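Local coordinates for NegoA.19184.a (Neisseria gonorrhoeae, PDB 5UEB), which is of unknown function and belongs to the DUF4265 family of uncharacterised proteins, at residues 78-92 and 131-145. Sequence-based numbering, arbitrary orientation. Where two conformers were deposited one is given.
Sequences TTINIVVLDHFPKDL and YEEANILSYREACLG
Pro89 lies over one face of the Tyr131 ring. Its CG is 3.6 Å from the ring centroid and 15° off the ring normal, a CH-pi contact. Asp91 OD1 lies at the edge of the same ring, in its plane, and accepts a hydrogen bond from Tyr131 OH (2.6 Å). The oxygen is met on its syn side, and the carboxylate stands 74° from the ring plane. Pro89 is at the N-cap position of helix 90-98, so the ring packs on the start of that helix. Ile136 CD1 reaches toward Pro89 CG, 3.5 Å away. Ile136 follows a Schellman motif at Asn135, which ends helix 122-133 and leads into the next strand.

That strand, 137-143, is an outermost one, within this chain, of a four-stranded antiparallel sheet and pairs with strand 78-84. With CG between the backbone N and the carbonyl carbon, Leu137 sends CD2 to Leu92 CD2, end to end at 3.6 Å. The same CD2 passes Ile82 CG2 at 4.0 Å, the two side chains crossing at an angle, on the side covered by Leu128 of helix 122-133. On the other face, the Asn81 and Arg140 side chains cross obliquely, amide and guanidinium planes 35° apart. Asn81 OD1 lies by the aliphatic part of Arg140, whose end leads away, and touches Ala142 CB at 3.5 Å. Ala142 and Cys143 both face Thr79 in a classic beta bulge. Beyond it, Gly145 N donates to Thr78 OG1 at 2.8 Å.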
loop_
_atom_site.group_PDB
_atom_site.type_symbol
_atom_site.label_atom_id
_atom_site.label_comp_id
_atom_site.label_asym_id
_atom_site.label_seq_id
_atom_site.Cartn_x
_atom_site.Cartn_y
_atom_site.Cartn_z
ATOM N N THR B 78 -5.755 0.017 15.257
ATOM C CA THR B 78 -5.076 -1.225 14.906
ATOM C C THR B 78 -6.121 -2.317 14.700
ATOM O O THR B 78 -7.115 -2.367 15.428
ATOM C CB THR B 78 -4.155 -1.617 16.073
ATOM O OG1 THR B 78 -3.059 -0.696 16.143
ATOM C CG2 THR B 78 -3.614 -3.032 15.931
ATOM N N THR B 79 -5.912 -3.176 13.696
ATOM C CA THR B 79 -6.777 -4.325 13.425
ATOM C C THR B 79 -5.982 -5.608 13.638
ATOM O O THR B 79 -4.939 -5.797 13.006
ATOM C CB THR B 79 -7.285 -4.290 11.982
ATOM O OG1 THR B 79 -7.874 -3.016 11.701
ATOM C CG2 THR B 79 -8.330 -5.404 11.736
ATOM N N ILE B 80 -6.479 -6.484 14.516
ATOM C CA ILE B 80 -5.845 -7.761 14.843
ATOM C C ILE B 80 -6.835 -8.862 14.494
ATOM O O ILE B 80 -7.989 -8.816 14.931
ATOM C CB ILE B 80 -5.477 -7.836 16.340
ATOM C CG1 ILE B 80 -4.580 -6.658 16.759
ATOM C CG2 ILE B 80 -4.825 -9.188 16.655
ATOM C CD1 ILE B 80 -3.245 -6.594 16.044
ATOM N N ASN B 81 -6.390 -9.848 13.708
ATOM C CA ASN B 81 -7.194 -11.027 13.385
ATOM C C ASN B 81 -6.815 -12.133 14.361
ATOM O O ASN B 81 -5.626 -12.361 14.605
ATOM C CB ASN B 81 -6.907 -11.556 11.979
ATOM C CG ASN B 81 -7.018 -10.504 10.874
ATOM O OD1 ASN B 81 -6.267 -10.560 9.903
ATOM N ND2 ASN B 81 -7.978 -9.580 10.986
ATOM N N ILE B 82 -7.811 -12.825 14.913
ATOM C CA ILE B 82 -7.566 -13.886 15.893
ATOM C C ILE B 82 -8.422 -15.083 15.518
ATOM O O ILE B 82 -9.635 -14.948 15.332
ATOM C CB ILE B 82 -7.914 -13.458 17.333
ATOM C CG1 ILE B 82 -7.244 -12.130 17.698
ATOM C CG2 ILE B 82 -7.550 -14.587 18.321
ATOM C CD1 ILE B 82 -7.640 -11.599 19.077
ATOM N N VAL B 83 -7.807 -16.260 15.451
ATOM C CA VAL B 83 -8.546 -17.493 15.207
ATOM C C VAL B 83 -8.224 -18.473 16.326
ATOM O O VAL B 83 -7.082 -18.535 16.796
ATOM C CB VAL B 83 -8.239 -18.074 13.813
ATOM C CG1 VAL B 83 -6.804 -18.463 13.701
ATOM C CG2 VAL B 83 -9.130 -19.274 13.527
ATOM N N VAL B 84 -9.238 -19.216 16.781
ATOM C CA VAL B 84 -9.076 -20.143 17.894
ATOM C C VAL B 84 -9.513 -21.544 17.486
ATOM O O VAL B 84 -10.250 -21.751 16.516
ATOM C CB VAL B 84 -9.795 -19.698 19.192
ATOM C CG1 VAL B 84 -9.182 -18.425 19.725
ATOM C CG2 VAL B 84 -11.286 -19.513 18.943
ATOM N N LEU B 85 -9.037 -22.516 18.263
ATOM C CA LEU B 85 -9.384 -23.910 18.017
ATOM C C LEU B 85 -10.846 -24.182 18.347
ATOM O O LEU B 85 -11.542 -24.871 17.591
ATOM C CB LEU B 85 -8.470 -24.805 18.853
ATOM C CG LEU B 85 -7.839 -26.022 18.186
ATOM C CD1 LEU B 85 -7.113 -25.614 16.919
ATOM C CD2 LEU B 85 -6.885 -26.698 19.157
ATOM N N ASP B 86 -11.336 -23.653 19.470
ATOM C CA ASP B 86 -12.690 -23.999 19.893
ATOM C C ASP B 86 -13.347 -22.934 20.765
ATOM O O ASP B 86 -14.578 -22.852 20.820
ATOM C CB ASP B 86 -12.706 -25.361 20.593
ATOM C CG ASP B 86 -11.784 -25.412 21.800
ATOM O OD1 ASP B 86 -12.103 -24.763 22.818
ATOM O OD2 ASP B 86 -10.745 -26.107 21.733
ATOM N N HIS B 87 -12.553 -22.121 21.456
ATOM C CA HIS B 87 -13.135 -21.079 22.291
ATOM C C HIS B 87 -12.115 -19.970 22.484
ATOM O O HIS B 87 -10.904 -20.214 22.467
ATOM C CB HIS B 87 -13.555 -21.631 23.657
ATOM C CG HIS B 87 -12.408 -21.849 24.595
ATOM N ND1 HIS B 87 -11.626 -22.985 24.564
ATOM C CD2 HIS B 87 -11.905 -21.073 25.584
ATOM C CE1 HIS B 87 -10.694 -22.900 25.497
ATOM N NE2 HIS B 87 -10.841 -21.750 26.130
ATOM N N PHE B 88 -12.618 -18.747 22.666
ATOM C CA PHE B 88 -11.775 -17.629 23.067
ATOM C C PHE B 88 -11.660 -17.630 24.586
ATOM O O PHE B 88 -12.689 -17.587 25.274
ATOM C CB PHE B 88 -12.361 -16.311 22.573
ATOM C CG PHE B 88 -12.265 -16.136 21.084
ATOM C CD1 PHE B 88 -11.125 -15.592 20.515
ATOM C CD2 PHE B 88 -13.299 -16.539 20.252
ATOM C CE1 PHE B 88 -11.017 -15.443 19.134
ATOM C CE2 PHE B 88 -13.198 -16.395 18.874
ATOM C CZ PHE B 88 -12.057 -15.851 18.316
ATOM N N PRO B 89 -10.453 -17.726 25.147
ATOM C CA PRO B 89 -10.320 -17.781 26.611
ATOM C C PRO B 89 -10.894 -16.537 27.274
ATOM O O PRO B 89 -10.765 -15.424 26.758
ATOM C CB PRO B 89 -8.806 -17.867 26.826
ATOM C CG PRO B 89 -8.281 -18.448 25.557
ATOM C CD PRO B 89 -9.166 -17.923 24.462
ATOM N N LYS B 90 -11.512 -16.743 28.443
ATOM C CA LYS B 90 -12.182 -15.649 29.143
ATOM C C LYS B 90 -11.212 -14.521 29.482
ATOM O O LYS B 90 -11.564 -13.339 29.375
ATOM C CB LYS B 90 -12.868 -16.173 30.407
ATOM N N ASP B 91 -9.985 -14.861 29.890
ATOM C CA ASP B 91 -9.037 -13.812 30.261
ATOM C C ASP B 91 -8.580 -13.000 29.055
ATOM O O ASP B 91 -8.270 -11.807 29.190
ATOM C CB ASP B 91 -7.867 -14.366 31.084
ATOM C CG ASP B 91 -6.992 -15.344 30.316
ATOM O OD1 ASP B 91 -7.413 -15.857 29.263
ATOM O OD2 ASP B 91 -5.869 -15.615 30.795
ATOM N N LEU B 92 -8.549 -13.611 27.873
ATOM C CA LEU B 92 -8.249 -12.847 26.669
ATOM C C LEU B 92 -9.379 -11.879 26.329
ATOM O O LEU B 92 -9.126 -10.719 25.983
ATOM C CB LEU B 92 -7.977 -13.797 25.504
ATOM C CG LEU B 92 -7.845 -13.116 24.142
ATOM C CD1 LEU B 92 -6.675 -12.156 24.142
ATOM C CD2 LEU B 92 -7.698 -14.151 23.035
ATOM N N TYR B 131 -1.098 -17.953 24.404
ATOM C CA TYR B 131 -2.087 -18.857 23.829
ATOM C C TYR B 131 -1.622 -19.425 22.494
ATOM O O TYR B 131 -1.953 -20.571 22.165
ATOM C CB TYR B 131 -3.456 -18.178 23.753
ATOM C CG TYR B 131 -4.149 -18.127 25.098
ATOM C CD1 TYR B 131 -4.275 -19.275 25.879
ATOM C CD2 TYR B 131 -4.660 -16.935 25.600
ATOM C CE1 TYR B 131 -4.910 -19.235 27.117
ATOM C CE2 TYR B 131 -5.295 -16.884 26.840
ATOM C CZ TYR B 131 -5.417 -18.041 27.591
ATOM O OH TYR B 131 -6.035 -18.013 28.818
ATOM N N GLU B 132 -0.850 -18.657 21.720
ATOM C CA GLU B 132 -0.264 -19.193 20.494
ATOM C C GLU B 132 0.690 -20.339 20.802
ATOM O O GLU B 132 0.689 -21.363 20.107
ATOM C CB GLU B 132 0.464 -18.083 19.733
ATOM C CG GLU B 132 0.803 -18.408 18.282
ATOM C CD GLU B 132 2.049 -19.265 18.125
ATOM O OE1 GLU B 132 2.852 -19.354 19.081
ATOM O OE2 GLU B 132 2.225 -19.849 17.037
ATOM N N GLU B 133 1.522 -20.186 21.847
ATOM C CA GLU B 133 2.468 -21.247 22.197
ATOM C C GLU B 133 1.746 -22.536 22.555
ATOM O O GLU B 133 2.285 -23.629 22.348
ATOM C CB GLU B 133 3.354 -20.837 23.381
ATOM C CG GLU B 133 4.275 -19.660 23.137
ATOM C CD GLU B 133 5.244 -19.440 24.284
ATOM O OE1 GLU B 133 5.286 -20.291 25.201
ATOM O OE2 GLU B 133 5.963 -18.421 24.270
ATOM N N ALA B 134 0.535 -22.429 23.098
ATOM C CA ALA B 134 -0.247 -23.598 23.480
ATOM C C ALA B 134 -1.069 -24.157 22.328
ATOM O O ALA B 134 -1.847 -25.093 22.539
ATOM C CB ALA B 134 -1.161 -23.260 24.663
ATOM N N ASN B 135 -0.914 -23.602 21.125
ATOM C CA ASN B 135 -1.621 -24.048 19.928
ATOM C C ASN B 135 -3.129 -23.885 20.045
ATOM O O ASN B 135 -3.885 -24.550 19.330
ATOM C CB ASN B 135 -1.245 -25.480 19.524
ATOM C CG ASN B 135 0.230 -25.622 19.201
ATOM O OD1 ASN B 135 0.829 -24.743 18.580
ATOM N ND2 ASN B 135 0.825 -26.730 19.627
ATOM N N ILE B 136 -3.585 -23.000 20.930
ATOM C CA ILE B 136 -5.016 -22.748 21.052
ATOM C C ILE B 136 -5.498 -21.589 20.179
ATOM O O ILE B 136 -6.701 -21.494 19.906
ATOM C CB ILE B 136 -5.467 -22.623 22.520
ATOM C CG1 ILE B 136 -5.369 -21.182 23.004
ATOM C CG2 ILE B 136 -4.656 -23.550 23.421
ATOM C CD1 ILE B 136 -6.714 -20.534 23.191
ATOM N N LEU B 137 -4.601 -20.712 19.729
ATOM C CA LEU B 137 -4.995 -19.649 18.819
ATOM C C LEU B 137 -3.815 -19.229 17.962
ATOM O O LEU B 137 -2.656 -19.545 18.250
ATOM C CB LEU B 137 -5.596 -18.422 19.533
ATOM C CG LEU B 137 -4.764 -17.425 20.356
ATOM C CD1 LEU B 137 -3.830 -16.501 19.567
ATOM C CD2 LEU B 137 -5.699 -16.586 21.229
ATOM N N SER B 138 -4.146 -18.510 16.893
ATOM C CA SER B 138 -3.191 -17.804 16.053
ATOM C C SER B 138 -3.706 -16.390 15.839
ATOM O O SER B 138 -4.919 -16.150 15.868
ATOM C CB SER B 138 -3.036 -18.480 14.685
ATOM O OG SER B 138 -2.534 -19.792 14.822
ATOM N N TYR B 139 -2.787 -15.459 15.614
ATOM C CA TYR B 139 -3.203 -14.086 15.404
ATOM C C TYR B 139 -2.325 -13.429 14.356
ATOM O O TYR B 139 -1.203 -13.864 14.077
ATOM C CB TYR B 139 -3.227 -13.279 16.718
ATOM C CG TYR B 139 -1.872 -12.884 17.276
ATOM C CD1 TYR B 139 -1.117 -13.776 18.034
ATOM C CD2 TYR B 139 -1.351 -11.614 17.050
ATOM C CE1 TYR B 139 0.122 -13.409 18.546
ATOM C CE2 TYR B 139 -0.113 -11.238 17.560
ATOM C CZ TYR B 139 0.612 -12.129 18.312
ATOM O OH TYR B 139 1.843 -11.752 18.810
ATOM N N ARG B 140 -2.868 -12.366 13.770
ATOM C CA ARG B 140 -2.191 -11.614 12.731
ATOM C C ARG B 140 -2.395 -10.125 12.976
ATOM O O ARG B 140 -3.503 -9.682 13.310
ATOM C CB ARG B 140 -2.771 -12.002 11.362
ATOM C CG ARG B 140 -2.255 -11.196 10.207
ATOM C CD ARG B 140 -2.551 -11.924 8.906
ATOM N NE ARG B 140 -1.834 -13.191 8.824
ATOM C CZ ARG B 140 -0.633 -13.333 8.272
ATOM N NH1 ARG B 140 -0.011 -12.283 7.748
ATOM N NH2 ARG B 140 -0.055 -14.525 8.245
ATOM N N GLU B 141 -1.321 -9.359 12.803
ATOM C CA GLU B 141 -1.384 -7.898 12.829
ATOM C C GLU B 141 -1.800 -7.416 11.447
ATOM O O GLU B 141 -0.970 -7.120 10.586
ATOM C CB GLU B 141 -0.046 -7.319 13.275
ATOM C CG GLU B 141 0.257 -7.727 14.702
ATOM C CD GLU B 141 1.642 -7.342 15.185
ATOM O OE1 GLU B 141 1.833 -7.352 16.418
ATOM O OE2 GLU B 141 2.538 -7.040 14.360
ATOM N N ALA B 142 -3.120 -7.358 11.231
ATOM C CA ALA B 142 -3.635 -7.003 9.914
ATOM C C ALA B 142 -3.326 -5.553 9.576
ATOM O O ALA B 142 -2.993 -5.234 8.427
ATOM C CB ALA B 142 -5.140 -7.262 9.865
ATOM N N CYS B 143 -3.426 -4.661 10.564
ATOM C CA CYS B 143 -3.159 -3.243 10.343
ATOM C C CYS B 143 -2.622 -2.688 11.654
ATOM O O CYS B 143 -3.353 -2.669 12.647
ATOM C CB CYS B 143 -4.453 -2.527 9.949
ATOM S SG CYS B 143 -4.279 -0.767 9.610
ATOM N N LEU B 144 -1.362 -2.248 11.667
ATOM C CA LEU B 144 -0.764 -1.651 12.858
ATOM C C LEU B 144 -1.030 -0.154 12.848
ATOM O O LEU B 144 -0.597 0.554 11.931
ATOM C CB LEU B 144 0.740 -1.912 12.908
ATOM C CG LEU B 144 1.129 -3.346 13.256
ATOM C CD1 LEU B 144 2.637 -3.482 13.287
ATOM C CD2 LEU B 144 0.528 -3.755 14.599
ATOM N N GLY B 145 -1.725 0.326 13.872
ATOM C CA GLY B 145 -2.025 1.739 13.967
ATOM C C GLY B 145 -0.911 2.530 14.615
ATOM O O GLY B 145 0.271 2.213 14.443
#